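Local coordinates for extracellular serine protease (Aeromonas sobria, PDB 3WQB), which cleaves peptide bonds after two basic residues, one of them lysine, as a secreted furin-like protease, and is probably a virulence factor attacking host plasma proteins, at residues A[391-396]-A[488-493]; A[505-510]-A[553-558]. The protein carries 1 engineered substitution. All coordinates share one frame; numbering follows the deposited sequence.

Interaction 1: A[391-396]-A[488-493]; sequences RDVKGL and DLLIEL. With CA (calcium ion), chain D.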
loop_
_atom_site.group_PDB
_atom_site.type_symbol
_atom_site.label_atom_id
_atom_site.label_comp_id
_atom_site.label_asym_id
_atom_site.label_seq_id
_atom_site.Cartn_x
_atom_site.Cartn_y
_atom_site.Cartn_z
ATOM N N ARG A 391 -29.192 -17.046 -3.792
ATOM C CA ARG A 391 -28.794 -15.646 -3.789
ATOM C C ARG A 391 -27.639 -15.390 -4.741
ATOM O O ARG A 391 -26.774 -16.240 -4.920
ATOM C CB ARG A 391 -28.398 -15.198 -2.381
ATOM C CG ARG A 391 -29.505 -15.302 -1.335
ATOM C CD ARG A 391 -29.173 -14.470 -0.112
ATOM N NE ARG A 391 -29.434 -13.050 -0.339
ATOM C CZ ARG A 391 -28.736 -12.050 0.196
ATOM N NH1 ARG A 391 -27.697 -12.292 0.987
ATOM N NH2 ARG A 391 -29.065 -10.797 -0.080
ATOM N N ASP A 392 -27.661 -14.215 -5.358
ATOM C CA ASP A 392 -26.563 -13.722 -6.172
ATOM C C ASP A 392 -26.222 -12.349 -5.636
ATOM O O ASP A 392 -26.972 -11.387 -5.835
ATOM C CB ASP A 392 -26.988 -13.614 -7.636
ATOM C CG ASP A 392 -27.632 -14.877 -8.153
ATOM O OD1 ASP A 392 -27.033 -15.960 -7.991
ATOM O OD2 ASP A 392 -28.738 -14.782 -8.725
ATOM N N VAL A 393 -25.103 -12.259 -4.928
ATOM C CA VAL A 393 -24.738 -10.997 -4.286
ATOM C C VAL A 393 -23.441 -10.442 -4.836
ATOM O O VAL A 393 -22.552 -11.187 -5.222
ATOM C CB VAL A 393 -24.652 -11.121 -2.743
ATOM C CG1 VAL A 393 -26.004 -11.565 -2.164
ATOM C CG2 VAL A 393 -23.536 -12.055 -2.318
ATOM N N LYS A 394 -23.346 -9.119 -4.878
ATOM C CA LYS A 394 -22.148 -8.450 -5.354
ATOM C C LYS A 394 -21.007 -8.636 -4.345
ATOM O O LYS A 394 -21.152 -8.295 -3.166
ATOM C CB LYS A 394 -22.466 -6.976 -5.587
ATOM C CG LYS A 394 -21.356 -6.151 -6.194
ATOM C CD LYS A 394 -21.914 -4.855 -6.779
ATOM C CE LYS A 394 -22.602 -4.002 -5.729
ATOM N NZ LYS A 394 -23.336 -2.876 -6.357
ATOM N N GLY A 395 -19.899 -9.203 -4.821
ATOM C CA GLY A 395 -18.699 -9.435 -4.008
ATOM C C GLY A 395 -17.628 -8.381 -4.241
ATOM O O GLY A 395 -16.769 -8.152 -3.380
ATOM N N LEU A 396 -17.666 -7.766 -5.425
ATOM C CA LEU A 396 -16.782 -6.651 -5.776
ATOM C C LEU A 396 -17.481 -5.805 -6.823
ATOM O O LEU A 396 -18.001 -6.322 -7.789
ATOM C CB LEU A 396 -15.434 -7.136 -6.315
ATOM C CG LEU A 396 -14.363 -6.050 -6.499
ATOM C CD1 LEU A 396 -13.763 -5.663 -5.165
ATOM C CD2 LEU A 396 -13.273 -6.502 -7.469
ATOM N N ASP A 488 -15.402 -16.438 4.349
ATOM C CA ASP A 488 -16.820 -16.483 3.995
ATOM C C ASP A 488 -17.498 -15.122 4.086
ATOM O O ASP A 488 -18.599 -14.951 3.574
ATOM C CB ASP A 488 -17.576 -17.468 4.894
ATOM C CG ASP A 488 -17.294 -18.920 4.552
ATOM O OD1 ASP A 488 -16.555 -19.176 3.579
ATOM O OD2 ASP A 488 -17.820 -19.799 5.272
ATOM N N LEU A 489 -16.855 -14.164 4.747
ATOM C CA LEU A 489 -17.524 -12.914 5.090
ATOM C C LEU A 489 -17.382 -11.804 4.059
ATOM O O LEU A 489 -16.281 -11.495 3.577
ATOM C CB LEU A 489 -17.087 -12.426 6.476
ATOM C CG LEU A 489 -17.332 -13.398 7.632
ATOM C CD1 LEU A 489 -16.798 -12.787 8.894
ATOM C CD2 LEU A 489 -18.809 -13.766 7.787
ATOM N N LEU A 490 -18.534 -11.239 3.717
ATOM C CA LEU A 490 -18.657 -10.031 2.920
ATOM C C LEU A 490 -19.013 -8.897 3.877
ATOM O O LEU A 490 -20.033 -8.964 4.581
ATOM C CB LEU A 490 -19.765 -10.225 1.873
ATOM C CG LEU A 490 -20.298 -8.989 1.150
ATOM C CD1 LEU A 490 -19.262 -8.468 0.181
ATOM C CD2 LEU A 490 -21.582 -9.316 0.414
ATOM N N ILE A 491 -18.171 -7.866 3.922
ATOM C CA ILE A 491 -18.387 -6.719 4.811
ATOM C C ILE A 491 -18.589 -5.466 3.970
ATOM O O ILE A 491 -17.737 -5.113 3.150
ATOM C CB ILE A 491 -17.206 -6.552 5.794
ATOM C CG1 ILE A 491 -16.972 -7.852 6.573
ATOM C CG2 ILE A 491 -17.417 -5.346 6.727
ATOM C CD1 ILE A 491 -15.811 -7.792 7.577
ATOM N N GLU A 492 -19.723 -4.805 4.179
ATOM C CA GLU A 492 -20.140 -3.661 3.372
ATOM C C GLU A 492 -20.622 -2.525 4.267
ATOM O O GLU A 492 -21.150 -2.758 5.348
ATOM C CB GLU A 492 -21.252 -4.112 2.424
ATOM C CG GLU A 492 -21.547 -3.216 1.227
ATOM C CD GLU A 492 -22.329 -3.930 0.112
ATOM O OE1 GLU A 492 -22.681 -3.250 -0.880
ATOM O OE2 GLU A 492 -22.583 -5.160 0.200
ATOM N N LEU A 493 -20.437 -1.298 3.799
ATOM C CA LEU A 493 -20.848 -0.103 4.530
ATOM C C LEU A 493 -21.783 0.737 3.669
ATOM O O LEU A 493 -21.548 0.898 2.464
ATOM C CB LEU A 493 -19.629 0.717 4.934
ATOM C CG LEU A 493 -19.847 1.934 5.841
ATOM C CD1 LEU A 493 -20.353 1.513 7.215
ATOM C CD2 LEU A 493 -18.572 2.758 5.971
HETATM CA CA CA D . -20.009 -20.371 5.863
HETATM O O HOH W 1 -23.228 -6.940 -1.801
#
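Leu490 reaches from a strand of the P-domain beta-sandwich to the second strand of a two-stranded hairpin, where it meets Val393, Lys394 and Gly395; the contact illustrates how one apolar side chain can join the subtilisin and P-domains of a furin-like protease. The P-domain segment starts at Asp488, whose OD2 holds the calcium ion at 2.3 Å while OD1 forms salt bridges with Arg485 and Arg559. Beyond it, Leu489 turns to the sandwich interior and packs on Leu481 and Val551. Leu490 points the other way: with CG anti to the backbone N (chi1 166°), its isobutyl fork straddles the Lys394 carbonyl, CD2 lying 3.7 Å from Lys394 O. Leu490 CD2 also meets Val393 CG2 at 4.3 Å, while Leu490 CD1 lies against Gly395 CA. Here the hairpin strand turns a corner, Gly395 and Leu396 forming a classic beta bulge opposite Val379. Ile491 is again directed inward, onto Leu549. Glu492 returns to the interface, its OE1 paired with Arg500, whereas Lys394 NZ is paired with Glu400. The polar link is indirect: one water donates to both Lys394 O and Glu492 OE2, its oxygen 2.8 Å from each of them.

Interaction 2: A[505-510]-A[553-558]; sequences SPFNSL and DVANGT. With CA (calcium ion), chain D.
Phe507, with its backbone in the left-handed region (phi 68°, psi 28°), aims its ring at Ala555, a residue whose carbonyl oxygen ligates calcium. The contact exemplifies a calcium-binding loop backed by apolar side chains: two irregular loops of the P-domain meet beside its calcium site, and an Asx turn shapes each of them. Ala555 CB lies in the ring plane at the edge of Phe507, 3.6 Å from CE1, while Val554 CG2 approaches obliquely, 4.2 Å from Phe507 CZ. Pro506 completes the apolar cluster. Pro506 CB sits over the centre of one face of the neighbouring Phe507 ring and also meets Val554 CG2 at 3.8 Å, the proline and valine side chains running nearly perpendicular. Val381, from the hairpin strand 379-384, packs on Pro506, Phe507 and Val554 alike.

On the metal side, Asp553 clasps the calcium with both carboxylate oxygens, and Ala555 O binds it at 2.3 Å; Asp454, Asp488, Asn578 and Asn579 supply further ligands. Asp553 has CG anti to the backbone N (chi1 175°), which brings OD1 within 3.2 Å of Ala555 N in a nearly straight hydrogen bond, tying the carboxylate to the backbone that presents the next ligand. In the facing loop Asn508 uses both ends of its amide: OD1 accepts from Leu510 N through an in-plane lone pair, and ND2 donates to Ser505 O at 2.9 Å.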
loop_
_atom_site.group_PDB
_atom_site.type_symbol
_atom_site.label_atom_id
_atom_site.label_comp_id
_atom_site.label_asym_id
_atom_site.label_seq_id
_atom_site.Cartn_x
_atom_site.Cartn_y
_atom_site.Cartn_z
ATOM N N SER A 505 -14.143 -7.885 0.572
ATOM C CA SER A 505 -14.695 -8.853 -0.345
ATOM C C SER A 505 -14.388 -10.260 0.172
ATOM O O SER A 505 -13.354 -10.481 0.802
ATOM C CB SER A 505 -14.106 -8.617 -1.736
ATOM O OG SER A 505 -12.685 -8.545 -1.699
ATOM N N PRO A 506 -15.291 -11.220 -0.079
ATOM C CA PRO A 506 -15.084 -12.573 0.438
ATOM C C PRO A 506 -14.043 -13.363 -0.363
ATOM O O PRO A 506 -13.618 -12.936 -1.447
ATOM C CB PRO A 506 -16.475 -13.210 0.319
ATOM C CG PRO A 506 -17.117 -12.482 -0.819
ATOM C CD PRO A 506 -16.597 -11.070 -0.753
ATOM N N PHE A 507 -13.633 -14.504 0.182
ATOM C CA PHE A 507 -12.701 -15.431 -0.488
ATOM C C PHE A 507 -11.320 -14.806 -0.606
ATOM O O PHE A 507 -10.533 -15.105 -1.504
ATOM C CB PHE A 507 -13.239 -15.937 -1.842
ATOM C CG PHE A 507 -14.681 -16.375 -1.788
ATOM C CD1 PHE A 507 -15.194 -17.028 -0.662
ATOM C CD2 PHE A 507 -15.529 -16.133 -2.860
ATOM C CE1 PHE A 507 -16.534 -17.416 -0.613
ATOM C CE2 PHE A 507 -16.868 -16.518 -2.816
ATOM C CZ PHE A 507 -17.367 -17.165 -1.695
ATOM N N ASN A 508 -11.046 -13.926 0.346
ATOM C CA ASN A 508 -9.737 -13.323 0.506
ATOM C C ASN A 508 -8.750 -14.282 1.168
ATOM O O ASN A 508 -9.060 -15.464 1.380
ATOM C CB ASN A 508 -9.883 -12.053 1.328
ATOM C CG ASN A 508 -10.565 -12.319 2.640
ATOM O OD1 ASN A 508 -10.009 -12.987 3.513
ATOM N ND2 ASN A 508 -11.799 -11.823 2.779
ATOM N N SER A 509 -7.557 -13.778 1.456
ATOM C CA SER A 509 -6.454 -14.604 1.928
ATOM C C SER A 509 -6.419 -14.863 3.434
ATOM O O SER A 509 -5.431 -15.400 3.934
ATOM C CB SER A 509 -5.117 -14.016 1.458
ATOM O OG SER A 509 -4.817 -12.821 2.160
ATOM N N LEU A 510 -7.481 -14.498 4.156
ATOM C CA LEU A 510 -7.541 -14.778 5.598
ATOM C C LEU A 510 -7.833 -16.247 5.896
ATOM O O LEU A 510 -8.774 -16.577 6.622
ATOM C CB LEU A 510 -8.546 -13.860 6.308
ATOM C CG LEU A 510 -8.231 -12.367 6.256
ATOM C CD1 LEU A 510 -9.345 -11.574 6.915
ATOM C CD2 LEU A 510 -6.886 -12.079 6.918
ATOM N N ASP A 553 -22.262 -14.114 5.744
ATOM C CA ASP A 553 -21.545 -15.336 5.400
ATOM C C ASP A 553 -22.143 -15.842 4.085
ATOM O O ASP A 553 -23.327 -16.163 4.019
ATOM C CB ASP A 553 -21.695 -16.349 6.554
ATOM C CG ASP A 553 -21.080 -17.721 6.252
ATOM O OD1 ASP A 553 -21.002 -18.156 5.079
ATOM O OD2 ASP A 553 -20.682 -18.398 7.218
ATOM N N VAL A 554 -21.326 -15.870 3.036
ATOM C CA VAL A 554 -21.822 -16.111 1.681
ATOM C C VAL A 554 -21.339 -17.428 1.070
ATOM O O VAL A 554 -21.295 -17.560 -0.156
ATOM C CB VAL A 554 -21.482 -14.926 0.712
ATOM C CG1 VAL A 554 -22.125 -13.622 1.192
ATOM C CG2 VAL A 554 -19.968 -14.772 0.525
ATOM N N ALA A 555 -20.953 -18.385 1.909
ATOM C CA ALA A 555 -20.473 -19.670 1.385
ATOM C C ALA A 555 -20.563 -20.798 2.389
ATOM O O ALA A 555 -20.208 -20.629 3.556
ATOM C CB ALA A 555 -19.033 -19.539 0.899
ATOM N N ASN A 556 -21.002 -21.964 1.916
ATOM C CA ASN A 556 -20.911 -23.177 2.723
ATOM C C ASN A 556 -20.147 -24.308 2.037
ATOM O O ASN A 556 -19.959 -25.379 2.617
ATOM C CB ASN A 556 -22.292 -23.649 3.210
ATOM C CG ASN A 556 -23.258 -23.948 2.078
ATOM O OD1 ASN A 556 -22.935 -23.820 0.898
ATOM N ND2 ASN A 556 -24.470 -24.337 2.447
ATOM N N GLY A 557 -19.688 -24.065 0.813
ATOM C CA GLY A 557 -18.918 -25.074 0.086
ATOM C C GLY A 557 -17.481 -25.109 0.569
ATOM O O GLY A 557 -16.955 -24.097 1.049
ATOM N N THR A 558 -16.827 -26.262 0.444
ATOM C CA THR A 558 -15.393 -26.354 0.735
ATOM C C THR A 558 -14.585 -25.589 -0.312
ATOM O O THR A 558 -15.018 -25.414 -1.446
ATOM C CB THR A 558 -14.898 -27.814 0.786
ATOM O OG1 THR A 558 -15.081 -28.429 -0.494
ATOM C CG2 THR A 558 -15.658 -28.593 1.854
HETATM CA CA CA D . -20.009 -20.371 5.863
#

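In the fold
Interaction 1 closes before interaction 2 opens, yet their centres lie only about 9 Å apart, on the same side of the chain's centre and beside one calcium ion. Strands 489-494 and 545-553 are neighbours in an antiparallel sheet of the P-domain; residues 488 and 553 sit at adjacent ends of these strands, where Asp488 O probably accepts a hydrogen bond from Val554 N, and Asp488 and Asp553 both bind the calcium. The subtilisin-domain hairpin supplies segment 391-396 to interaction 1, and its other strand, through Val381, packs on interaction 2; Pro506 of interaction 2 rests on Leu490 of interaction 1. Interaction 1 spans the two domains, while interaction 2 lies within the P-domain, with Arg232 of the subtilisin domain also reaching it.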